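Local coordinates for mitogen-activated protein kinase, putative (Map kinase-like protein) (Leishmania major, PDB 3PG1) that probably transfers phosphate from ATP to serine and threonine residues of target proteins, as a member of the MAP kinase family, at residues A[197-206]-A[232-243]; A[222-230]-A[286-297]. All coordinates share one frame; numbering follows the deposited sequence.

Contact 1: residues A[197-206]-A[232-243]; sequences RWYRAPELVM and ALFRGSTFYNQL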
loop_
_atom_site.group_PDB
_atom_site.type_symbol
_atom_site.label_atom_id
_atom_site.label_comp_id
_atom_site.label_asym_id
_atom_site.label_seq_id
_atom_site.Cartn_x
_atom_site.Cartn_y
_atom_site.Cartn_z
ATOM N N ARG A 197 2.702 -12.820 -0.978
ATOM C CA ARG A 197 2.932 -13.659 0.199
ATOM C C ARG A 197 4.377 -13.408 0.784
ATOM O O ARG A 197 4.591 -13.483 1.989
ATOM C CB ARG A 197 2.712 -15.146 -0.165
ATOM C CG ARG A 197 3.332 -15.627 -1.512
ATOM C CD ARG A 197 3.120 -17.106 -1.793
ATOM N NE ARG A 197 4.115 -17.651 -2.720
ATOM C CZ ARG A 197 3.972 -17.686 -4.043
ATOM N NH1 ARG A 197 2.866 -17.213 -4.610
ATOM N NH2 ARG A 197 4.931 -18.201 -4.810
ATOM N N TRP A 198 5.322 -12.993 -0.079
ATOM C CA TRP A 198 6.722 -12.752 0.263
ATOM C C TRP A 198 7.010 -11.622 1.259
ATOM O O TRP A 198 8.078 -11.625 1.883
ATOM C CB TRP A 198 7.576 -12.579 -1.011
ATOM C CG TRP A 198 7.595 -13.748 -1.967
ATOM C CD1 TRP A 198 7.100 -15.012 -1.756
ATOM C CD2 TRP A 198 8.241 -13.780 -3.241
ATOM N NE1 TRP A 198 7.373 -15.815 -2.836
ATOM C CE2 TRP A 198 8.054 -15.079 -3.779
ATOM C CE3 TRP A 198 8.927 -12.815 -4.016
ATOM C CZ2 TRP A 198 8.584 -15.460 -5.027
ATOM C CZ3 TRP A 198 9.423 -13.184 -5.260
ATOM C CH2 TRP A 198 9.254 -14.493 -5.754
ATOM N N TYR A 199 6.062 -10.684 1.435
ATOM C CA TYR A 199 6.256 -9.507 2.304
ATOM C C TYR A 199 5.390 -9.532 3.543
ATOM O O TYR A 199 5.350 -8.542 4.239
ATOM C CB TYR A 199 5.996 -8.209 1.486
ATOM C CG TYR A 199 6.812 -8.178 0.206
ATOM C CD1 TYR A 199 8.058 -7.561 0.166
ATOM C CD2 TYR A 199 6.355 -8.811 -0.955
ATOM C CE1 TYR A 199 8.843 -7.591 -0.990
ATOM C CE2 TYR A 199 7.135 -8.858 -2.107
ATOM C CZ TYR A 199 8.373 -8.234 -2.125
ATOM O OH TYR A 199 9.138 -8.249 -3.269
ATOM N N ARG A 200 4.668 -10.642 3.800
ATOM C CA ARG A 200 3.737 -10.755 4.926
ATOM C C ARG A 200 4.466 -11.097 6.203
ATOM O O ARG A 200 5.236 -12.061 6.253
ATOM C CB ARG A 200 2.652 -11.821 4.647
ATOM C CG ARG A 200 1.829 -11.547 3.394
ATOM C CD ARG A 200 0.356 -11.371 3.676
ATOM N NE ARG A 200 -0.423 -11.277 2.437
ATOM C CZ ARG A 200 -0.556 -10.174 1.701
ATOM N NH1 ARG A 200 0.056 -9.050 2.054
ATOM N NH2 ARG A 200 -1.267 -10.201 0.580
ATOM N N ALA A 201 4.154 -10.340 7.251
ATOM C CA ALA A 201 4.705 -10.483 8.587
ATOM C C ALA A 201 4.330 -11.872 9.094
ATOM O O ALA A 201 3.279 -12.383 8.693
ATOM C CB ALA A 201 4.113 -9.409 9.487
ATOM N N PRO A 202 5.141 -12.479 9.979
ATOM C CA PRO A 202 4.787 -13.824 10.535
ATOM C C PRO A 202 3.378 -13.909 11.106
ATOM O O PRO A 202 2.672 -14.857 10.786
ATOM C CB PRO A 202 5.857 -14.042 11.613
ATOM C CG PRO A 202 7.041 -13.271 11.074
ATOM C CD PRO A 202 6.444 -12.024 10.495
ATOM N N GLU A 203 2.914 -12.868 11.817
ATOM C CA GLU A 203 1.535 -12.856 12.335
ATOM C C GLU A 203 0.459 -12.858 11.224
ATOM O O GLU A 203 -0.604 -13.412 11.460
ATOM C CB GLU A 203 1.301 -11.714 13.385
ATOM C CG GLU A 203 1.529 -10.285 12.859
ATOM C CD GLU A 203 2.935 -9.701 12.921
ATOM O OE1 GLU A 203 3.028 -8.458 13.012
ATOM O OE2 GLU A 203 3.936 -10.457 12.853
ATOM N N LEU A 204 0.725 -12.291 10.008
ATOM C CA LEU A 204 -0.286 -12.400 8.923
ATOM C C LEU A 204 -0.208 -13.774 8.281
ATOM O O LEU A 204 -1.236 -14.328 7.887
ATOM C CB LEU A 204 -0.113 -11.317 7.842
ATOM C CG LEU A 204 -0.366 -9.839 8.311
ATOM C CD1 LEU A 204 -0.188 -8.913 7.170
ATOM C CD2 LEU A 204 -1.828 -9.653 8.846
ATOM N N VAL A 205 1.013 -14.354 8.174
ATOM C CA VAL A 205 1.152 -15.714 7.587
ATOM C C VAL A 205 0.379 -16.681 8.522
ATOM O O VAL A 205 -0.226 -17.646 8.053
ATOM C CB VAL A 205 2.663 -16.134 7.455
ATOM C CG1 VAL A 205 2.799 -17.608 7.006
ATOM C CG2 VAL A 205 3.443 -15.181 6.504
ATOM N N MET A 206 0.436 -16.421 9.857
ATOM C CA MET A 206 -0.264 -17.242 10.858
ATOM C C MET A 206 -1.709 -16.783 11.109
ATOM O O MET A 206 -2.342 -17.213 12.079
ATOM C CB MET A 206 0.557 -17.363 12.135
ATOM C CG MET A 206 1.941 -17.986 11.892
ATOM S SD MET A 206 2.843 -18.264 13.431
ATOM C CE MET A 206 3.109 -16.545 13.999
ATOM N N ALA A 232 14.018 -10.725 -3.768
ATOM C CA ALA A 232 13.209 -10.772 -2.538
ATOM C C ALA A 232 13.863 -11.691 -1.521
ATOM O O ALA A 232 14.540 -12.664 -1.879
ATOM C CB ALA A 232 11.762 -11.169 -2.822
ATOM N N LEU A 233 13.743 -11.310 -0.277
ATOM C CA LEU A 233 14.369 -11.966 0.853
ATOM C C LEU A 233 13.784 -13.341 1.201
ATOM O O LEU A 233 14.543 -14.258 1.457
ATOM C CB LEU A 233 14.269 -11.017 2.077
ATOM C CG LEU A 233 14.968 -11.461 3.334
ATOM C CD1 LEU A 233 16.421 -11.766 3.049
ATOM C CD2 LEU A 233 14.848 -10.389 4.414
ATOM N N PHE A 234 12.454 -13.457 1.281
ATOM C CA PHE A 234 11.755 -14.673 1.713
ATOM C C PHE A 234 10.786 -15.128 0.647
ATOM O O PHE A 234 9.586 -14.770 0.663
ATOM C CB PHE A 234 11.023 -14.403 3.030
ATOM C CG PHE A 234 11.847 -13.894 4.206
ATOM C CD1 PHE A 234 11.540 -12.679 4.821
ATOM C CD2 PHE A 234 12.934 -14.624 4.686
ATOM C CE1 PHE A 234 12.261 -12.237 5.950
ATOM C CE2 PHE A 234 13.675 -14.163 5.788
ATOM C CZ PHE A 234 13.301 -12.990 6.440
ATOM N N ARG A 235 11.306 -15.938 -0.274
ATOM C CA ARG A 235 10.576 -16.369 -1.483
ATOM C C ARG A 235 9.939 -17.725 -1.338
ATOM O O ARG A 235 10.240 -18.621 -2.104
ATOM C CB ARG A 235 11.489 -16.295 -2.733
ATOM C CG ARG A 235 12.024 -14.875 -2.946
ATOM C CD ARG A 235 12.845 -14.708 -4.229
ATOM N NE ARG A 235 13.886 -15.721 -4.423
ATOM C CZ ARG A 235 15.027 -15.806 -3.740
ATOM N NH1 ARG A 235 15.271 -14.976 -2.731
ATOM N NH2 ARG A 235 15.920 -16.739 -4.043
ATOM N N GLY A 236 9.046 -17.861 -0.357
ATOM C CA GLY A 236 8.390 -19.128 -0.094
ATOM C C GLY A 236 7.206 -19.367 -1.009
ATOM O O GLY A 236 6.746 -18.454 -1.693
ATOM N N SER A 237 6.670 -20.566 -0.977
ATOM C CA SER A 237 5.514 -20.925 -1.811
ATOM C C SER A 237 4.388 -21.549 -1.004
ATOM O O SER A 237 3.352 -21.908 -1.578
ATOM C CB SER A 237 5.946 -21.883 -2.911
ATOM O OG SER A 237 6.380 -23.116 -2.354
ATOM N N THR A 238 4.612 -21.786 0.300
ATOM C CA THR A 238 3.599 -22.437 1.141
ATOM C C THR A 238 3.666 -21.826 2.505
ATOM O O THR A 238 4.659 -21.175 2.851
ATOM C CB THR A 238 3.790 -23.998 1.298
ATOM O OG1 THR A 238 4.941 -24.278 2.110
ATOM C CG2 THR A 238 3.886 -24.763 -0.035
ATOM N N PHE A 239 2.653 -22.096 3.322
ATOM C CA PHE A 239 2.619 -21.646 4.713
ATOM C C PHE A 239 3.897 -22.144 5.461
ATOM O O PHE A 239 4.554 -21.356 6.123
ATOM C CB PHE A 239 1.340 -22.230 5.379
ATOM C CG PHE A 239 1.276 -22.073 6.881
ATOM C CD1 PHE A 239 0.703 -20.943 7.456
ATOM C CD2 PHE A 239 1.685 -23.102 7.721
ATOM C CE1 PHE A 239 0.654 -20.798 8.848
ATOM C CE2 PHE A 239 1.641 -22.956 9.103
ATOM C CZ PHE A 239 1.103 -21.808 9.659
ATOM N N TYR A 240 4.244 -23.443 5.344
ATOM C CA TYR A 240 5.400 -23.958 6.091
ATOM C C TYR A 240 6.741 -23.492 5.571
ATOM O O TYR A 240 7.634 -23.182 6.366
ATOM C CB TYR A 240 5.395 -25.493 6.168
ATOM C CG TYR A 240 4.199 -26.088 6.880
ATOM C CD1 TYR A 240 4.073 -25.998 8.265
ATOM C CD2 TYR A 240 3.215 -26.777 6.178
ATOM C CE1 TYR A 240 2.996 -26.575 8.928
ATOM C CE2 TYR A 240 2.124 -27.342 6.832
ATOM C CZ TYR A 240 2.018 -27.240 8.209
ATOM O OH TYR A 240 0.988 -27.851 8.873
ATOM N N ASN A 241 6.907 -23.483 4.244
ATOM C CA ASN A 241 8.186 -23.140 3.676
ATOM C C ASN A 241 8.489 -21.655 3.726
ATOM O O ASN A 241 9.659 -21.283 3.738
ATOM C CB ASN A 241 8.480 -23.863 2.356
ATOM C CG ASN A 241 7.850 -23.260 1.111
ATOM O OD1 ASN A 241 7.760 -22.062 0.975
ATOM N ND2 ASN A 241 7.427 -24.092 0.160
ATOM N N GLN A 242 7.440 -20.816 3.826
ATOM C CA GLN A 242 7.579 -19.364 4.001
ATOM C C GLN A 242 8.062 -19.136 5.439
ATOM O O GLN A 242 9.027 -18.402 5.680
ATOM C CB GLN A 242 6.211 -18.645 3.788
ATOM C CG GLN A 242 6.296 -17.079 3.952
ATOM C CD GLN A 242 7.065 -16.411 2.816
ATOM O OE1 GLN A 242 7.119 -16.906 1.703
ATOM N NE2 GLN A 242 7.636 -15.245 3.047
ATOM N N LEU A 243 7.417 -19.787 6.393
ATOM C CA LEU A 243 7.848 -19.673 7.805
ATOM C C LEU A 243 9.244 -20.238 8.014
ATOM O O LEU A 243 10.020 -19.655 8.780
ATOM C CB LEU A 243 6.854 -20.318 8.771
ATOM C CG LEU A 243 5.541 -19.506 8.992
ATOM C CD1 LEU A 243 4.527 -20.313 9.791
ATOM C CD2 LEU A 243 5.816 -18.075 9.665
HETATM O O HOH W 1 6.011 -13.881 4.461
HETATM O O HOH W 2 10.603 -11.118 1.042
#
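W198 lays one face of its indole against R235, whose CA stands 3.6 Å from the centroid of the W198 five-membered ring in a CH-pi contact, while CB, CG and CD of R235 continue across the six-membered ring. An arginine suits the place because its long aliphatic part can line a broad ring; the guanidinium stands nearly upright to the indole plane and donates through NH1 to the A232 carbonyl. The methyl of A232 meets the indole farther along, its CB 3.5 Å from W198 CE3. G236 O is gripped twice: W198 NE1 donates in the carbonyl plane at 2.9 Å, and R197 NE makes a straighter bond (170°), also 2.9 Å, to the same G236 O. R197 reaches it on a chain extended from CG. These residues hold the P+1 loop, whereas V205 with F239 and L243 seats the short helix of the APE motif (A201, P202, E203) on the first turns of helix 239-250. E203 forms a salt bridge to R308, as in eukaryotic kinases generally. Q242 sends CG away from its backbone N and bends at chi2 (70°); NE2 donates to F234 O, tying the loop to its own helix and setting the amide beside the R197 and W198 carbonyls. V205 CG1 packs 3.9 Å from L243 CG, and V205 O lies at the edge of the F239 ring, 3.4 Å from CE1.

Contact 2: residues A[222-230]-A[286-297]; sequences CVMAEMFNR and VPTADPVALDLI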
loop_
_atom_site.group_PDB
_atom_site.type_symbol
_atom_site.label_atom_id
_atom_site.label_comp_id
_atom_site.label_asym_id
_atom_site.label_seq_id
_atom_site.Cartn_x
_atom_site.Cartn_y
_atom_site.Cartn_z
ATOM N N CYS A 222 11.557 -6.159 4.596
ATOM C CA CYS A 222 11.688 -7.045 3.426
ATOM C C CYS A 222 12.079 -6.205 2.216
ATOM O O CYS A 222 12.958 -6.595 1.475
ATOM C CB CYS A 222 10.383 -7.797 3.168
ATOM S SG CYS A 222 10.041 -9.090 4.390
ATOM N N VAL A 223 11.425 -5.047 2.032
ATOM C CA VAL A 223 11.723 -4.141 0.907
ATOM C C VAL A 223 13.160 -3.624 0.999
ATOM O O VAL A 223 13.886 -3.669 0.008
ATOM C CB VAL A 223 10.678 -2.999 0.793
ATOM C CG1 VAL A 223 11.143 -1.899 -0.197
ATOM C CG2 VAL A 223 9.318 -3.563 0.370
ATOM N N MET A 224 13.589 -3.229 2.211
ATOM C CA MET A 224 14.952 -2.719 2.446
ATOM C C MET A 224 16.003 -3.777 2.026
ATOM O O MET A 224 16.874 -3.468 1.225
ATOM C CB MET A 224 15.131 -2.337 3.917
ATOM C CG MET A 224 16.459 -1.659 4.168
ATOM S SD MET A 224 16.520 -0.786 5.726
ATOM C CE MET A 224 18.320 -0.446 5.798
ATOM N N ALA A 225 15.910 -5.008 2.558
ATOM C CA ALA A 225 16.840 -6.118 2.200
ATOM C C ALA A 225 16.827 -6.400 0.691
ATOM O O ALA A 225 17.876 -6.642 0.067
ATOM C CB ALA A 225 16.463 -7.386 2.975
ATOM N N GLU A 226 15.651 -6.287 0.083
ATOM C CA GLU A 226 15.497 -6.547 -1.336
ATOM C C GLU A 226 16.211 -5.504 -2.187
ATOM O O GLU A 226 16.714 -5.841 -3.253
ATOM C CB GLU A 226 14.022 -6.624 -1.719
ATOM C CG GLU A 226 13.801 -7.123 -3.154
ATOM C CD GLU A 226 12.352 -7.406 -3.498
ATOM O OE1 GLU A 226 11.528 -7.630 -2.578
ATOM O OE2 GLU A 226 12.030 -7.364 -4.699
ATOM N N MET A 227 16.263 -4.246 -1.728
ATOM C CA MET A 227 16.957 -3.225 -2.519
ATOM C C MET A 227 18.459 -3.480 -2.492
ATOM O O MET A 227 19.141 -3.133 -3.447
ATOM C CB MET A 227 16.640 -1.809 -1.988
ATOM C CG MET A 227 15.309 -1.275 -2.489
ATOM S SD MET A 227 15.046 0.481 -2.134
ATOM C CE MET A 227 14.667 0.374 -0.470
ATOM N N PHE A 228 18.985 -4.026 -1.380
ATOM C CA PHE A 228 20.418 -4.348 -1.303
ATOM C C PHE A 228 20.715 -5.584 -2.170
ATOM O O PHE A 228 21.664 -5.584 -2.965
ATOM C CB PHE A 228 20.851 -4.654 0.139
ATOM C CG PHE A 228 21.085 -3.446 1.011
ATOM C CD1 PHE A 228 22.272 -2.721 0.918
ATOM C CD2 PHE A 228 20.119 -3.038 1.939
ATOM C CE1 PHE A 228 22.471 -1.574 1.694
ATOM C CE2 PHE A 228 20.326 -1.907 2.736
ATOM C CZ PHE A 228 21.513 -1.193 2.625
ATOM N N ASN A 229 19.908 -6.641 -1.976
ATOM C CA ASN A 229 20.066 -7.935 -2.640
ATOM C C ASN A 229 19.628 -7.994 -4.087
ATOM O O ASN A 229 20.124 -8.859 -4.820
ATOM C CB ASN A 229 19.406 -9.048 -1.811
ATOM C CG ASN A 229 20.090 -9.282 -0.480
ATOM O OD1 ASN A 229 21.121 -8.687 -0.189
ATOM N ND2 ASN A 229 19.505 -10.102 0.394
ATOM N N ARG A 230 18.685 -7.121 -4.499
ATOM C CA ARG A 230 18.113 -7.084 -5.860
ATOM C C ARG A 230 17.291 -8.368 -6.104
ATOM O O ARG A 230 17.049 -8.750 -7.239
ATOM C CB ARG A 230 19.195 -6.855 -6.964
ATOM C CG ARG A 230 20.011 -5.575 -6.762
ATOM C CD ARG A 230 19.140 -4.324 -6.693
ATOM N NE ARG A 230 18.534 -3.985 -7.990
ATOM C CZ ARG A 230 19.112 -3.235 -8.926
ATOM N NH1 ARG A 230 18.473 -2.958 -10.047
ATOM N NH2 ARG A 230 20.339 -2.767 -8.746
ATOM N N VAL A 286 22.279 -10.168 3.914
ATOM C CA VAL A 286 22.290 -8.924 3.138
ATOM C C VAL A 286 23.772 -8.484 3.005
ATOM O O VAL A 286 24.207 -7.565 3.710
ATOM C CB VAL A 286 21.352 -7.839 3.792
ATOM C CG1 VAL A 286 21.049 -6.730 2.800
ATOM C CG2 VAL A 286 20.042 -8.465 4.279
ATOM N N PRO A 287 24.558 -9.164 2.115
ATOM C CA PRO A 287 26.004 -8.894 2.052
ATOM C C PRO A 287 26.491 -7.488 1.759
ATOM O O PRO A 287 27.578 -7.106 2.225
ATOM C CB PRO A 287 26.546 -9.943 1.043
ATOM C CG PRO A 287 25.380 -10.527 0.358
ATOM C CD PRO A 287 24.179 -10.317 1.268
ATOM N N THR A 288 25.732 -6.724 0.969
ATOM C CA THR A 288 26.154 -5.367 0.595
ATOM C C THR A 288 25.672 -4.302 1.602
ATOM O O THR A 288 26.001 -3.132 1.428
ATOM C CB THR A 288 25.771 -5.059 -0.854
ATOM O OG1 THR A 288 24.338 -5.028 -0.952
ATOM C CG2 THR A 288 26.377 -6.081 -1.860
ATOM N N ALA A 289 24.920 -4.694 2.655
ATOM C CA ALA A 289 24.492 -3.709 3.666
ATOM C C ALA A 289 25.606 -3.499 4.682
ATOM O O ALA A 289 26.158 -4.484 5.182
ATOM C CB ALA A 289 23.222 -4.188 4.380
ATOM N N ASP A 290 25.929 -2.230 4.999
ATOM C CA ASP A 290 26.914 -1.918 6.029
ATOM C C ASP A 290 26.364 -2.257 7.453
ATOM O O ASP A 290 25.170 -2.540 7.566
ATOM C CB ASP A 290 27.500 -0.487 5.888
ATOM C CG ASP A 290 26.676 0.714 6.327
ATOM O OD1 ASP A 290 25.745 0.542 7.150
ATOM O OD2 ASP A 290 27.027 1.835 5.933
ATOM N N PRO A 291 27.196 -2.268 8.531
ATOM C CA PRO A 291 26.672 -2.672 9.862
ATOM C C PRO A 291 25.494 -1.897 10.437
ATOM O O PRO A 291 24.653 -2.483 11.109
ATOM C CB PRO A 291 27.908 -2.612 10.768
ATOM C CG PRO A 291 29.088 -2.869 9.791
ATOM C CD PRO A 291 28.670 -2.072 8.571
ATOM N N VAL A 292 25.413 -0.614 10.147
ATOM C CA VAL A 292 24.341 0.263 10.641
ATOM C C VAL A 292 23.021 -0.097 9.939
ATOM O O VAL A 292 21.975 -0.195 10.582
ATOM C CB VAL A 292 24.691 1.763 10.491
ATOM C CG1 VAL A 292 23.599 2.627 11.104
ATOM C CG2 VAL A 292 26.061 2.080 11.137
ATOM N N ALA A 293 23.094 -0.293 8.628
ATOM C CA ALA A 293 21.966 -0.737 7.799
ATOM C C ALA A 293 21.472 -2.126 8.256
ATOM O O ALA A 293 20.253 -2.352 8.363
ATOM C CB ALA A 293 22.402 -0.783 6.339
ATOM N N LEU A 294 22.419 -3.062 8.541
ATOM C CA LEU A 294 22.050 -4.412 8.984
ATOM C C LEU A 294 21.325 -4.404 10.319
ATOM O O LEU A 294 20.416 -5.199 10.503
ATOM C CB LEU A 294 23.266 -5.337 9.108
ATOM C CG LEU A 294 23.811 -5.903 7.819
ATOM C CD1 LEU A 294 25.148 -6.599 8.090
ATOM C CD2 LEU A 294 22.798 -6.848 7.163
ATOM N N ASP A 295 21.807 -3.573 11.253
ATOM C CA ASP A 295 21.252 -3.386 12.580
ATOM C C ASP A 295 19.783 -2.959 12.453
ATOM O O ASP A 295 18.925 -3.538 13.107
ATOM C CB ASP A 295 22.057 -2.347 13.367
ATOM C CG ASP A 295 21.523 -2.196 14.776
ATOM O OD1 ASP A 295 21.743 -3.121 15.595
ATOM O OD2 ASP A 295 20.758 -1.234 15.020
ATOM N N LEU A 296 19.485 -1.993 11.566
ATOM C CA LEU A 296 18.092 -1.588 11.376
ATOM C C LEU A 296 17.249 -2.707 10.724
ATOM O O LEU A 296 16.168 -3.027 11.219
ATOM C CB LEU A 296 18.010 -0.285 10.555
ATOM C CG LEU A 296 16.576 0.137 10.140
ATOM C CD1 LEU A 296 15.652 0.355 11.420
ATOM C CD2 LEU A 296 16.634 1.423 9.259
ATOM N N ILE A 297 17.749 -3.332 9.655
ATOM C CA ILE A 297 17.014 -4.441 9.006
ATOM C C ILE A 297 16.662 -5.508 10.030
ATOM O O ILE A 297 15.530 -5.977 10.044
ATOM C CB ILE A 297 17.850 -5.071 7.845
ATOM C CG1 ILE A 297 17.956 -4.103 6.677
ATOM C CG2 ILE A 297 17.246 -6.438 7.385
ATOM C CD1 ILE A 297 19.072 -4.501 5.629
HETATM O O HOH W 3 23.620 -3.189 -2.882
HETATM O O HOH W 4 23.454 -7.513 -0.823
#
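With CG anti to the backbone N (chi1 -173°) and the rest of its chain extended, M224 reaches straight across to helix 291-297; F228, one turn on, has CG beside its N (chi1 -80°), which sets its ring against the turn 286-289. The slim, flexible thioether of M224 runs obliquely over I297, SD 3.7 Å from I297 CG1, and its methyl ends against A293, CE 3.7 Å from the backbone O. That same methyl lies at the edge of the F228 ring, which joins the two side chains into one apolar layer. A289 sits over one face of the phenyl ring: its CB is 3.7 Å from the F228 ring centroid, almost exactly over the centre, in a CH-pi contact. Small residues suit both this site and A293, whose CB comes 3.8 Å from F228 CZ, since a wide ring can then settle close to the backbone. V286 straddles the base of the ring, CG1 3.4 Å from F228 CB and CG2 toward the A225 methyl. The polar rim is bridged by water. One molecule donates to F228 O and also bonds T288 OG1; a second donates to N229 OD1 and accepts from T288 N. Both ends of the N229 amide hold the incoming chain: OD1 through this water, ND2 by a hydrogen bond to V285 O. D290 is the N-cap residue of helix 291-297, its OD1 accepting at 3.1 Å from the N of A293, one turn before the I297 that M224 touches. The short helical segments run roughly antiparallel, 146° apart, with axes 10.5 Å from each other at closest approach. This is the packing of the central helix F of the kinase C-terminal lobe, here 214-229, against helix H, here 291-300.

How the contacts relate
The chain first passes 197-206, then builds helix 214-229, whose last turns supply most of 222-230, and immediately afterwards returns as 232-243 to close contact 1 across 25 intervening residues. It then runs through helices 239-250, 255-260, 264-269 and 282-285 before 286-297 closes contact 2 on the end of helix 214-229. The segments alternate, so the two closures cross rather than nest, and each loop encloses one segment of the other. They also touch directly: Y199 OH lies 2.6 Å from E226 OE1, a probable hydrogen bond, and L233 CD2 packs 3.7 Å from A225 CB. Contact 1 joins the P+1 and APE region to the start of helix 239-250; helix 214-229 links that region with helix 291-300.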